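Local coordinates for protein manganese lipoxygenase (PDB 5FX8) that oxygenates linoleic and alpha-linolenic acids at a catalytic manganese ion, giving 11S- and 13R-hydroperoxy fatty acids, at residues A109-E114 with L536-R541; N116-D121 with A135-G140; F238-R243 with P390-F395. One frame throughout, in Å; residues are numbered along the deposited sequence.

Interactions 1 and 2 share helix 86-124: 109-114 packs on the end of helix 526-539, and 116-121, almost directly after it, packs on 135-140. Their centres lie 13 Å apart, and both touch the N-acetylglucosamine on Asn116 and the second subunit. Interaction 1 comes closer to the manganese site: the Arg538 side chain is about 7 Å from that of the metal ligand Val618 and about 12 Å from the metal ion. Interaction 3, where strand 235-241 meets a loop, is remote; its centre is 38 Å from both others, its nearest atoms about 19 Å from interaction 1 and about 20 Å from interaction 2.

Interaction 1: A109-E114 with L536-R541; sequences ATAYRE and LARFNR. With NAG (2-acetamido-2-deoxy-beta-D-glucopyranose), chain K.
The ring of Tyr112 lies between protein and sugar: Arg538 CD covers one face, and C6 of the N-acetylglucosamine carried by Asn116 lies over the opposite face, 4.0 Å above the ring plane and displaced toward the rim. The guanidinium of Arg538 in turn has the phenolic oxygen over one of its faces, also off-centre. At the edge of the Arg541 guanidinium, in its plane, Arg538 O accepts a hydrogen bond from Arg541 NH1. The Tyr112 and Arg538 planes are inclined by 33° and overlap at the phenol end, where Tyr112 CE1 is 3.5 Å from Arg538 NH2. Although Tyr112 OH approaches Arg538 NH1 to 3.2 Å, it sits above the guanidinium plane, at an angle too poor for a hydrogen bond. A bend at chi3 (-79°) brings the guanidinium beside the phenol. Nearer the backbones, Ala111 CB rests 3.9 Å from Arg538 CG and 4.4 Å from Ala537 CB, where the CA atoms of Ala111 and Arg538 are 6.2 Å apart, consistent with close helix packing. Arg538 also donates from NH2 to Ser534 OG and makes a cation-pi contact with Phe342. With no hydrogen bond joining the pair, a charged flat group packs on a phenol, whose oxygen the charge may polarise.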
loop_
_atom_site.group_PDB
_atom_site.type_symbol
_atom_site.label_atom_id
_atom_site.label_comp_id
_atom_site.label_asym_id
_atom_site.label_seq_id
_atom_site.Cartn_x
_atom_site.Cartn_y
_atom_site.Cartn_z
ATOM N N ALA A 109 -14.372 1.068 1.250
ATOM C CA ALA A 109 -15.574 1.620 1.856
ATOM C C ALA A 109 -15.222 2.741 2.810
ATOM O O ALA A 109 -15.846 3.804 2.793
ATOM C CB ALA A 109 -16.354 0.531 2.573
ATOM N N THR A 110 -14.189 2.536 3.619
ATOM C CA THR A 110 -13.820 3.533 4.608
ATOM C C THR A 110 -13.402 4.822 3.943
ATOM O O THR A 110 -13.825 5.905 4.348
ATOM C CB THR A 110 -12.702 2.996 5.485
ATOM O OG1 THR A 110 -13.148 1.801 6.106
ATOM C CG2 THR A 110 -12.314 4.015 6.526
ATOM N N ALA A 111 -12.585 4.712 2.902
ATOM C CA ALA A 111 -12.084 5.891 2.214
ATOM C C ALA A 111 -13.215 6.692 1.579
ATOM O O ALA A 111 -13.217 7.923 1.633
ATOM C CB ALA A 111 -11.060 5.473 1.170
ATOM N N TYR A 112 -14.191 6.011 0.977
ATOM C CA TYR A 112 -15.325 6.730 0.414
ATOM C C TYR A 112 -16.127 7.432 1.501
ATOM O O TYR A 112 -16.503 8.601 1.351
ATOM C CB TYR A 112 -16.187 5.759 -0.368
ATOM C CG TYR A 112 -15.649 5.501 -1.732
ATOM C CD1 TYR A 112 -15.109 6.526 -2.469
ATOM C CD2 TYR A 112 -15.687 4.236 -2.292
ATOM C CE1 TYR A 112 -14.616 6.306 -3.713
ATOM C CE2 TYR A 112 -15.196 4.008 -3.539
ATOM C CZ TYR A 112 -14.652 5.054 -4.249
ATOM O OH TYR A 112 -14.156 4.886 -5.526
ATOM N N ARG A 113 -16.387 6.742 2.608
ATOM C CA ARG A 113 -17.090 7.373 3.717
ATOM C C ARG A 113 -16.344 8.620 4.230
ATOM O O ARG A 113 -16.928 9.705 4.346
ATOM C CB ARG A 113 -17.301 6.333 4.806
ATOM C CG ARG A 113 -18.059 6.787 5.989
ATOM C CD ARG A 113 -17.783 5.839 7.119
ATOM N NE ARG A 113 -17.797 4.470 6.632
ATOM C CZ ARG A 113 -17.180 3.464 7.239
ATOM N NH1 ARG A 113 -16.508 3.700 8.359
ATOM N NH2 ARG A 113 -17.236 2.229 6.730
ATOM N N GLU A 114 -15.037 8.511 4.475
ATOM C CA GLU A 114 -14.290 9.660 4.975
ATOM C C GLU A 114 -14.077 10.733 3.912
ATOM O O GLU A 114 -13.843 11.893 4.256
ATOM C CB GLU A 114 -12.939 9.198 5.556
ATOM C CG GLU A 114 -13.112 8.079 6.560
ATOM C CD GLU A 114 -11.931 7.852 7.486
ATOM O OE1 GLU A 114 -10.832 7.556 7.002
ATOM O OE2 GLU A 114 -12.096 7.950 8.716
ATOM N N LEU A 536 -5.689 8.282 -3.300
ATOM C CA LEU A 536 -4.424 7.950 -2.659
ATOM C C LEU A 536 -4.666 7.261 -1.314
ATOM O O LEU A 536 -3.959 6.310 -0.950
ATOM C CB LEU A 536 -3.560 9.207 -2.530
ATOM C CG LEU A 536 -3.392 10.011 -3.825
ATOM C CD1 LEU A 536 -2.473 11.201 -3.699
ATOM C CD2 LEU A 536 -2.913 9.083 -4.870
ATOM N N ALA A 537 -5.705 7.677 -0.591
ATOM C CA ALA A 537 -6.074 6.934 0.601
ATOM C C ALA A 537 -6.465 5.506 0.255
ATOM O O ALA A 537 -6.258 4.601 1.054
ATOM C CB ALA A 537 -7.214 7.632 1.342
ATOM N N ARG A 538 -7.026 5.280 -0.926
ATOM C CA ARG A 538 -7.333 3.918 -1.314
ATOM C C ARG A 538 -6.097 3.110 -1.692
ATOM O O ARG A 538 -6.184 1.878 -1.763
ATOM C CB ARG A 538 -8.338 3.925 -2.460
ATOM C CG ARG A 538 -9.776 3.686 -2.005
ATOM C CD ARG A 538 -10.718 3.942 -3.145
ATOM N NE ARG A 538 -10.967 5.355 -3.353
ATOM C CZ ARG A 538 -11.087 5.892 -4.548
ATOM N NH1 ARG A 538 -10.957 5.124 -5.611
ATOM N NH2 ARG A 538 -11.329 7.177 -4.681
ATOM N N PHE A 539 -4.951 3.760 -1.937
ATOM C CA PHE A 539 -3.710 2.987 -2.079
ATOM C C PHE A 539 -3.136 2.523 -0.738
ATOM O O PHE A 539 -2.252 1.666 -0.716
ATOM C CB PHE A 539 -2.654 3.792 -2.818
ATOM C CG PHE A 539 -2.988 4.097 -4.250
ATOM C CD1 PHE A 539 -3.992 3.436 -4.907
ATOM C CD2 PHE A 539 -2.268 5.053 -4.946
ATOM C CE1 PHE A 539 -4.267 3.726 -6.208
ATOM C CE2 PHE A 539 -2.541 5.330 -6.251
ATOM C CZ PHE A 539 -3.539 4.661 -6.877
ATOM N N ASN A 540 -3.610 3.063 0.370
ATOM C CA ASN A 540 -3.139 2.723 1.701
ATOM C C ASN A 540 -3.949 1.550 2.249
ATOM O O ASN A 540 -5.022 1.218 1.742
ATOM C CB ASN A 540 -3.245 3.938 2.619
ATOM C CG ASN A 540 -2.429 3.803 3.879
ATOM O OD1 ASN A 540 -1.300 3.342 3.855
ATOM N ND2 ASN A 540 -3.008 4.189 4.990
ATOM N N ARG A 541 -3.398 0.895 3.269
ATOM C CA ARG A 541 -4.016 -0.280 3.875
ATOM C C ARG A 541 -3.866 -0.157 5.387
ATOM O O ARG A 541 -2.894 -0.635 5.962
ATOM C CB ARG A 541 -3.396 -1.580 3.375
ATOM C CG ARG A 541 -3.887 -2.071 2.029
ATOM C CD ARG A 541 -5.343 -2.518 2.064
ATOM N NE ARG A 541 -5.825 -2.937 0.753
ATOM C CZ ARG A 541 -6.120 -2.092 -0.226
ATOM N NH1 ARG A 541 -5.973 -0.802 -0.041
ATOM N NH2 ARG A 541 -6.531 -2.528 -1.393
HETATM C C1 NAG K . -18.869 9.523 -1.650
HETATM C C2 NAG K . -17.842 10.048 -2.618
HETATM C C3 NAG K . -18.178 9.601 -4.030
HETATM C C4 NAG K . -18.297 8.090 -4.069
HETATM C C5 NAG K . -19.334 7.664 -3.056
HETATM C C6 NAG K . -19.470 6.176 -2.942
HETATM C C7 NAG K . -16.659 12.193 -2.537
HETATM C C8 NAG K . -16.805 13.669 -2.403
HETATM N N2 NAG K . -17.791 11.492 -2.530
HETATM O O3 NAG K . -17.137 9.974 -4.914
HETATM O O4 NAG K . -18.662 7.660 -5.372
HETATM O O5 NAG K . -18.953 8.132 -1.760
HETATM O O6 NAG K . -20.393 5.882 -1.907
HETATM O O7 NAG K . -15.575 11.662 -2.666
#

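Interaction 2: N116-D121 with A135-G140; sequences NETFAD and ALLYNG. With NAG (2-acetamido-2-deoxy-beta-D-glucopyranose), chain K.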
loop_
_atom_site.group_PDB
_atom_site.type_symbol
_atom_site.label_atom_id
_atom_site.label_comp_id
_atom_site.label_asym_id
_atom_site.label_seq_id
_atom_site.Cartn_x
_atom_site.Cartn_y
_atom_site.Cartn_z
ATOM N N ASN A 116 -16.528 11.447 1.766
ATOM C CA ASN A 116 -17.810 12.111 1.768
ATOM C C ASN A 116 -17.905 13.057 2.947
ATOM O O ASN A 116 -18.405 14.179 2.814
ATOM C CB ASN A 116 -18.924 11.066 1.782
ATOM C CG ASN A 116 -19.358 10.660 0.397
ATOM O OD1 ASN A 116 -20.446 10.993 -0.016
ATOM N ND2 ASN A 116 -18.514 9.947 -0.326
ATOM N N GLU A 117 -17.383 12.643 4.102
ATOM C CA GLU A 117 -17.388 13.530 5.257
ATOM C C GLU A 117 -16.496 14.738 5.014
ATOM O O GLU A 117 -16.890 15.882 5.277
ATOM C CB GLU A 117 -16.952 12.780 6.508
ATOM C CG GLU A 117 -17.916 11.673 6.982
ATOM C CD GLU A 117 -17.247 10.672 7.956
ATOM O OE1 GLU A 117 -16.076 10.897 8.325
ATOM O OE2 GLU A 117 -17.866 9.648 8.335
ATOM N N THR A 118 -15.295 14.498 4.498
ATOM C CA THR A 118 -14.377 15.591 4.218
ATOM C C THR A 118 -15.024 16.628 3.313
ATOM O O THR A 118 -14.918 17.836 3.554
ATOM C CB THR A 118 -13.109 15.036 3.573
ATOM O OG1 THR A 118 -12.532 14.043 4.427
ATOM C CG2 THR A 118 -12.118 16.137 3.324
ATOM N N PHE A 119 -15.688 16.169 2.250
ATOM C CA PHE A 119 -16.284 17.107 1.306
ATOM C C PHE A 119 -17.427 17.877 1.947
ATOM O O PHE A 119 -17.608 19.070 1.679
ATOM C CB PHE A 119 -16.769 16.366 0.062
ATOM C CG PHE A 119 -17.228 17.268 -1.058
ATOM C CD1 PHE A 119 -16.366 18.188 -1.634
ATOM C CD2 PHE A 119 -18.519 17.163 -1.563
ATOM C CE1 PHE A 119 -16.787 18.987 -2.676
ATOM C CE2 PHE A 119 -18.929 17.955 -2.598
ATOM C CZ PHE A 119 -18.061 18.868 -3.153
ATOM N N ALA A 120 -18.217 17.211 2.787
ATOM C CA ALA A 120 -19.268 17.940 3.474
ATOM C C ALA A 120 -18.680 19.049 4.331
ATOM O O ALA A 120 -19.182 20.175 4.328
ATOM C CB ALA A 120 -20.113 16.979 4.302
ATOM N N ASP A 121 -17.578 18.769 5.022
ATOM C CA ASP A 121 -16.936 19.785 5.848
ATOM C C ASP A 121 -16.406 20.951 5.014
ATOM O O ASP A 121 -16.679 22.122 5.311
ATOM C CB ASP A 121 -15.819 19.134 6.648
ATOM C CG ASP A 121 -15.143 20.094 7.580
ATOM O OD1 ASP A 121 -15.717 20.380 8.648
ATOM O OD2 ASP A 121 -14.031 20.557 7.252
ATOM N N ALA A 135 -5.706 22.951 3.885
ATOM C CA ALA A 135 -5.525 22.166 5.093
ATOM C C ALA A 135 -6.837 21.583 5.589
ATOM O O ALA A 135 -6.829 20.579 6.297
ATOM C CB ALA A 135 -4.877 23.012 6.182
ATOM N N LEU A 136 -7.970 22.201 5.248
ATOM C CA LEU A 136 -9.267 21.631 5.581
ATOM C C LEU A 136 -9.439 20.255 4.978
ATOM O O LEU A 136 -10.203 19.446 5.495
ATOM C CB LEU A 136 -10.385 22.543 5.086
ATOM C CG LEU A 136 -10.344 23.985 5.553
ATOM C CD1 LEU A 136 -11.208 24.797 4.646
ATOM C CD2 LEU A 136 -10.842 24.056 6.960
ATOM N N LEU A 137 -8.740 19.977 3.896
ATOM C CA LEU A 137 -8.750 18.656 3.312
ATOM C C LEU A 137 -8.241 17.579 4.268
ATOM O O LEU A 137 -8.628 16.416 4.136
ATOM C CB LEU A 137 -7.906 18.738 2.066
ATOM C CG LEU A 137 -8.027 17.767 0.933
ATOM C CD1 LEU A 137 -9.433 17.693 0.490
ATOM C CD2 LEU A 137 -7.141 18.342 -0.137
ATOM N N TYR A 138 -7.417 17.936 5.249
ATOM C CA TYR A 138 -6.686 16.959 6.049
ATOM C C TYR A 138 -6.958 17.049 7.541
ATOM O O TYR A 138 -6.973 16.027 8.222
ATOM C CB TYR A 138 -5.181 17.125 5.802
ATOM C CG TYR A 138 -4.732 16.836 4.392
ATOM C CD1 TYR A 138 -4.747 15.550 3.902
ATOM C CD2 TYR A 138 -4.288 17.839 3.570
ATOM C CE1 TYR A 138 -4.346 15.274 2.650
ATOM C CE2 TYR A 138 -3.881 17.573 2.307
ATOM C CZ TYR A 138 -3.911 16.285 1.854
ATOM O OH TYR A 138 -3.506 15.981 0.593
ATOM N N ASN A 139 -7.149 18.237 8.084
ATOM C CA ASN A 139 -7.242 18.374 9.529
ATOM C C ASN A 139 -8.472 17.667 10.047
ATOM O O ASN A 139 -9.594 18.056 9.729
ATOM C CB ASN A 139 -7.278 19.840 9.913
ATOM C CG ASN A 139 -5.981 20.524 9.613
ATOM O OD1 ASN A 139 -4.959 19.865 9.420
ATOM N ND2 ASN A 139 -6.004 21.847 9.558
ATOM N N GLY A 140 -8.266 16.639 10.857
ATOM C CA GLY A 140 -9.365 15.960 11.498
ATOM C C GLY A 140 -10.015 14.888 10.668
ATOM O O GLY A 140 -10.977 14.273 11.127
HETATM C C1 NAG K . -18.869 9.523 -1.650
HETATM C C2 NAG K . -17.842 10.048 -2.618
HETATM C C3 NAG K . -18.178 9.601 -4.030
HETATM C C4 NAG K . -18.297 8.090 -4.069
HETATM C C5 NAG K . -19.334 7.664 -3.056
HETATM C C6 NAG K . -19.470 6.176 -2.942
HETATM C C7 NAG K . -16.659 12.193 -2.537
HETATM C C8 NAG K . -16.805 13.669 -2.403
HETATM N N2 NAG K . -17.791 11.492 -2.530
HETATM O O3 NAG K . -17.137 9.974 -4.914
HETATM O O4 NAG K . -18.662 7.660 -5.372
HETATM O O5 NAG K . -18.953 8.132 -1.760
HETATM O O6 NAG K . -20.393 5.882 -1.907
HETATM O O7 NAG K . -15.575 11.662 -2.666
#
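Thr118 and Leu137 mark the nearest backbone approach, 6.5 Å between their CA atoms, where a turn of helix 86-124 passes the short 3-10 segment that ends at Leu137; no hydrogen bond joins the two. The methyl of Thr118 does most of the touching. A chi1 of -56° sets OG1 beside the backbone N, where it hydrogen-bonds Glu114 O in its own helix, and leaves CG2 anti to that N, reaching across to Leu137 O at 3.6 Å. The same methyl meets Leu137 CD1 at 4.2 Å: the CB of Leu137 starts away from the helix, but its branch folds back. Leu137 O is satisfied by a hydrogen bond from Trp142 NE1, while the methyl only packs on it. The loop that follows helix 86-124 thus doubles back onto the last turns of that helix; thirteen residues lie between the two segments, the first three finishing the helix. One turn on, Asp121 OD2 comes only to 4.4 Å from Leu136 O, a loose edge of the contact. Elsewhere on this helix, Asn116 ND2 carries the sugar through its covalent bond to C1, the N-linked glycosylation seen for this protein, and the acetamido methyl C8 lies 3.7 Å from Phe119 CB.

Interaction 3: F238-R243 with P390-F395; sequences FYLDAR and PRLPHF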
loop_
_atom_site.group_PDB
_atom_site.type_symbol
_atom_site.label_atom_id
_atom_site.label_comp_id
_atom_site.label_asym_id
_atom_site.label_seq_id
_atom_site.Cartn_x
_atom_site.Cartn_y
_atom_site.Cartn_z
ATOM N N PHE A 238 19.324 21.037 -8.700
ATOM C CA PHE A 238 19.530 21.185 -7.275
ATOM C C PHE A 238 21.018 21.288 -6.993
ATOM O O PHE A 238 21.845 20.883 -7.803
ATOM C CB PHE A 238 18.920 20.032 -6.531
ATOM C CG PHE A 238 17.480 19.839 -6.813
ATOM C CD1 PHE A 238 17.062 19.157 -7.937
ATOM C CD2 PHE A 238 16.535 20.312 -5.936
ATOM C CE1 PHE A 238 15.738 18.975 -8.177
ATOM C CE2 PHE A 238 15.216 20.134 -6.171
ATOM C CZ PHE A 238 14.807 19.470 -7.288
ATOM N N TYR A 239 21.371 21.861 -5.852
ATOM C CA TYR A 239 22.782 21.978 -5.530
ATOM C C TYR A 239 23.015 21.800 -4.044
ATOM O O TYR A 239 22.130 22.000 -3.221
ATOM C CB TYR A 239 23.382 23.313 -5.989
ATOM C CG TYR A 239 23.160 24.493 -5.083
ATOM C CD1 TYR A 239 21.909 25.010 -4.907
ATOM C CD2 TYR A 239 24.220 25.124 -4.468
ATOM C CE1 TYR A 239 21.695 26.106 -4.120
ATOM C CE2 TYR A 239 24.024 26.228 -3.665
ATOM C CZ TYR A 239 22.750 26.711 -3.498
ATOM O OH TYR A 239 22.489 27.798 -2.726
ATOM N N LEU A 240 24.226 21.396 -3.706
ATOM C CA LEU A 240 24.661 21.325 -2.323
ATOM C C LEU A 240 25.381 22.627 -1.978
ATOM O O LEU A 240 26.396 22.956 -2.595
ATOM C CB LEU A 240 25.553 20.103 -2.125
ATOM C CG LEU A 240 25.944 19.755 -0.693
ATOM C CD1 LEU A 240 24.742 19.738 0.221
ATOM C CD2 LEU A 240 26.616 18.410 -0.695
ATOM N N ASP A 241 24.845 23.379 -1.020
ATOM C CA ASP A 241 25.363 24.702 -0.690
ATOM C C ASP A 241 26.440 24.601 0.370
ATOM O O ASP A 241 26.172 24.168 1.495
ATOM C CB ASP A 241 24.260 25.630 -0.187
ATOM C CG ASP A 241 24.725 27.081 -0.028
ATOM O OD1 ASP A 241 25.704 27.521 -0.662
ATOM O OD2 ASP A 241 24.075 27.792 0.731
ATOM N N ALA A 242 27.641 25.058 0.022
ATOM C CA ALA A 242 28.716 25.119 1.002
ATOM C C ALA A 242 28.420 26.104 2.125
ATOM O O ALA A 242 28.925 25.927 3.234
ATOM C CB ALA A 242 30.030 25.480 0.322
ATOM N N ARG A 243 27.624 27.143 1.880
ATOM C CA ARG A 243 27.447 28.132 2.936
ATOM C C ARG A 243 26.649 27.579 4.096
ATOM O O ARG A 243 26.884 27.969 5.243
ATOM C CB ARG A 243 26.768 29.378 2.406
ATOM C CG ARG A 243 27.549 30.066 1.341
ATOM C CD ARG A 243 26.703 31.066 0.629
ATOM N NE ARG A 243 25.587 30.386 0.022
ATOM C CZ ARG A 243 24.550 30.989 -0.523
ATOM N NH1 ARG A 243 24.486 32.303 -0.531
ATOM N NH2 ARG A 243 23.587 30.261 -1.064
ATOM N N PRO A 390 31.243 16.493 -3.124
ATOM C CA PRO A 390 31.098 16.311 -1.683
ATOM C C PRO A 390 29.984 15.344 -1.325
ATOM O O PRO A 390 29.193 14.907 -2.151
ATOM C CB PRO A 390 30.768 17.714 -1.180
ATOM C CG PRO A 390 30.140 18.344 -2.278
ATOM C CD PRO A 390 30.801 17.830 -3.527
ATOM N N ARG A 391 29.931 15.042 -0.044
ATOM C CA ARG A 391 29.043 14.027 0.492
ATOM C C ARG A 391 27.749 14.710 0.891
ATOM O O ARG A 391 27.777 15.777 1.500
ATOM C CB ARG A 391 29.713 13.345 1.688
ATOM C CG ARG A 391 29.043 12.112 2.256
ATOM C CD ARG A 391 29.758 11.564 3.513
ATOM N NE ARG A 391 30.174 10.185 3.300
ATOM C CZ ARG A 391 31.435 9.835 3.131
ATOM N NH1 ARG A 391 32.360 10.775 3.212
ATOM N NH2 ARG A 391 31.780 8.575 2.894
ATOM N N LEU A 392 26.630 14.132 0.513
ATOM C CA LEU A 392 25.354 14.642 0.960
ATOM C C LEU A 392 25.253 14.536 2.474
ATOM O O LEU A 392 25.348 13.428 3.013
ATOM C CB LEU A 392 24.215 13.858 0.323
ATOM C CG LEU A 392 24.088 13.971 -1.181
ATOM C CD1 LEU A 392 23.079 12.977 -1.696
ATOM C CD2 LEU A 392 23.659 15.362 -1.468
ATOM N N PRO A 393 25.039 15.631 3.192
ATOM C CA PRO A 393 24.929 15.516 4.650
ATOM C C PRO A 393 23.713 14.735 5.137
ATOM O O PRO A 393 23.754 14.201 6.247
ATOM C CB PRO A 393 24.905 16.983 5.116
ATOM C CG PRO A 393 24.678 17.791 3.921
ATOM C CD PRO A 393 25.186 17.027 2.758
ATOM N N HIS A 394 22.644 14.624 4.359
ATOM C CA HIS A 394 21.418 13.984 4.828
ATOM C C HIS A 394 20.741 13.294 3.662
ATOM O O HIS A 394 20.402 13.942 2.671
ATOM C CB HIS A 394 20.466 14.998 5.442
ATOM C CG HIS A 394 20.993 15.644 6.676
ATOM N ND1 HIS A 394 21.069 14.982 7.882
ATOM C CD2 HIS A 394 21.477 16.888 6.893
ATOM C CE1 HIS A 394 21.579 15.793 8.791
ATOM N NE2 HIS A 394 21.839 16.952 8.215
ATOM N N PHE A 395 20.548 11.990 3.787
ATOM C CA PHE A 395 19.888 11.174 2.771
ATOM C C PHE A 395 18.960 10.235 3.528
ATOM O O PHE A 395 19.286 9.069 3.774
ATOM C CB PHE A 395 20.919 10.432 1.922
ATOM C CG PHE A 395 20.383 9.854 0.644
ATOM C CD1 PHE A 395 19.027 9.768 0.404
ATOM C CD2 PHE A 395 21.252 9.366 -0.304
ATOM C CE1 PHE A 395 18.566 9.226 -0.733
ATOM C CE2 PHE A 395 20.787 8.826 -1.461
ATOM C CZ PHE A 395 19.452 8.749 -1.680
#
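Leu240 holds CG anti to its backbone N (chi1 -172°), and with chi2 at 49° CD1 goes to Pro393 while CD2 lies chiefly by Pro390 and Arg391 O. CD2 rests against the loop, 3.6 Å from Arg391 O and 3.9 Å from Pro390 CG. CD1 meets Pro393 CD at 3.7 Å, the leucine and the proline approaching end on from their two backbones. Leu240 and Pro390, in contrast, run alongside each other in antiparallel sense. Leu392 adds a looser apolar contact, its CD2 lying 4.3 Å from Leu240 CD2. Every approach is by Leu240, and no hydrogen bond crosses, so the evidence is for van der Waals packing of one strand residue against a proline-rich loop, mostly apolar but with one methyl against a carbonyl oxygen. Pro390 O accepts from Arg178 NH2, and Arg391, its CB pointing away from the strand, donates from NH2 to Ser233 O of the zonadhesin chain. Strand 235-241 is the central member of a five-stranded antiparallel sheet, flanked by strands 212-216 and 246-253. Leu392 also touches Phe213 and Phe247 of these flanking strands, so at this residue the loop packs over the middle of the sheet, shortly before Phe395 occupies the N-cap position of helix 396-420.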